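Local coordinates for uncharacterized protein YPL067C (Saccharomyces cerevisiae, PDB 5KCI) that is of unknown function but may be connected with histidine-triad amyloid toxicity, at residues Y59-K63 / L64-L68. Numbering follows the deposited sequence.
Sequences YVLQK and LGWSL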
# COMPACT_ATOMS: atom_id res chain seq x y z
N TYR A 59 6.67 12.07 -11.20
CA TYR A 59 7.78 11.87 -10.28
C TYR A 59 7.84 10.41 -9.86
O TYR A 59 8.88 9.77 -9.99
CB TYR A 59 7.61 12.74 -9.05
CG TYR A 59 8.75 12.55 -8.05
CD1 TYR A 59 9.97 13.18 -8.23
CD2 TYR A 59 8.60 11.72 -6.95
CE1 TYR A 59 11.01 13.01 -7.33
CE2 TYR A 59 9.64 11.54 -6.04
CZ TYR A 59 10.83 12.18 -6.24
OH TYR A 59 11.86 12.00 -5.35
N VAL A 60 6.70 9.87 -9.43
CA VAL A 60 6.67 8.49 -8.96
C VAL A 60 7.04 7.54 -10.08
O VAL A 60 7.86 6.64 -9.91
CB VAL A 60 5.29 8.17 -8.36
CG1 VAL A 60 5.20 6.70 -8.01
CG2 VAL A 60 5.07 9.02 -7.12
N LEU A 61 6.45 7.75 -11.27
CA LEU A 61 6.81 6.92 -12.41
C LEU A 61 8.31 6.90 -12.59
O LEU A 61 8.90 5.84 -12.81
CB LEU A 61 6.15 7.43 -13.69
CG LEU A 61 4.67 7.19 -13.83
CD1 LEU A 61 4.14 8.04 -14.99
CD2 LEU A 61 4.35 5.71 -14.03
N GLN A 62 8.93 8.08 -12.52
CA GLN A 62 10.36 8.20 -12.71
C GLN A 62 11.11 7.40 -11.66
O GLN A 62 12.06 6.68 -11.97
CB GLN A 62 10.80 9.66 -12.65
CG GLN A 62 10.27 10.54 -13.79
CD GLN A 62 11.12 10.46 -15.04
OE1 GLN A 62 12.33 10.25 -14.97
NE2 GLN A 62 10.48 10.62 -16.21
N LYS A 63 10.72 7.56 -10.39
CA LYS A 63 11.42 6.90 -9.29
C LYS A 63 11.27 5.39 -9.34
O LYS A 63 12.18 4.67 -8.94
CB LYS A 63 10.90 7.40 -7.94
CG LYS A 63 11.15 8.86 -7.63
CD LYS A 63 12.61 9.28 -7.77
CE LYS A 63 13.53 8.57 -6.80
NZ LYS A 63 14.96 8.86 -7.11
N LEU A 64 10.12 4.90 -9.79
CA LEU A 64 9.88 3.46 -9.81
C LEU A 64 10.48 2.81 -11.04
O LEU A 64 10.51 1.58 -11.12
CB LEU A 64 8.38 3.16 -9.75
CG LEU A 64 7.69 3.48 -8.42
CD1 LEU A 64 6.22 3.15 -8.44
CD2 LEU A 64 8.36 2.73 -7.28
N GLY A 65 10.95 3.61 -12.00
CA GLY A 65 11.49 3.10 -13.25
C GLY A 65 10.42 2.77 -14.26
O GLY A 65 10.64 1.91 -15.12
N TRP A 66 9.26 3.42 -14.17
CA TRP A 66 8.12 3.08 -15.00
C TRP A 66 7.84 4.12 -16.09
O TRP A 66 6.84 3.99 -16.80
CB TRP A 66 6.87 2.91 -14.13
CG TRP A 66 6.97 1.76 -13.13
CD1 TRP A 66 8.02 0.87 -12.99
CD2 TRP A 66 6.00 1.38 -12.15
NE1 TRP A 66 7.75 -0.03 -11.97
CE2 TRP A 66 6.52 0.26 -11.44
CE3 TRP A 66 4.75 1.88 -11.78
CZ2 TRP A 66 5.83 -0.36 -10.39
CZ3 TRP A 66 4.06 1.25 -10.74
CH2 TRP A 66 4.61 0.14 -10.06
N SER A 67 8.69 5.13 -16.24
CA SER A 67 8.49 6.14 -17.27
C SER A 67 8.63 5.53 -18.67
O SER A 67 9.20 4.46 -18.85
CB SER A 67 9.49 7.29 -17.10
OG SER A 67 10.82 6.84 -17.29
N LEU A 68 8.09 6.25 -19.66
CA LEU A 68 8.16 5.78 -21.04
C LEU A 68 9.59 5.74 -21.57
O LEU A 68 9.87 5.02 -22.53
CB LEU A 68 7.31 6.67 -21.95
CG LEU A 68 5.83 6.85 -21.57
CD1 LEU A 68 5.12 7.72 -22.60
CD2 LEU A 68 5.12 5.51 -21.43
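Leu61 and Trp66 meet where helix 56-64 ends in a Schellman motif, with Gly65 at positive phi (82°) just beyond the last turn. The backbone closes this end. Trp66 N donates to Leu61 O at 2.8 Å, the bond from beyond the glycine back into the helix. An i to i-4 helical bond runs from Leu64 N to Val60 O at 2.9 Å. Gly65 N reaches Gln62 O at 3.3 Å, standing above the carbonyl plane rather than on a lone pair.

Apolar side chains flank these bonds. Leu61 CD2 packs on Trp66 CB at 3.8 Å, with the two side chains crossing at about a right angle. The same methyl sits at the edge of the indole. Leu64 CB lies 3.7 Å above the plane of the Trp66 indole, on one face and offset toward the rim. Val60 and Leu64 run side by side and point the same way, with Val60 CG1 3.7 Å from Leu64 CD1. Both touch Trp108 of strand 102-109. Trp66 also touches Trp108 and makes a cation-pi contact with Lys110.

The Gln62 chain bends at chi2 (-84°), which turns its amide toward the poorly ordered Ser67. Gln62 NE2 is hydrogen-bonded to Gln58 OE1 and lies 3.6 Å from Ser67 CB.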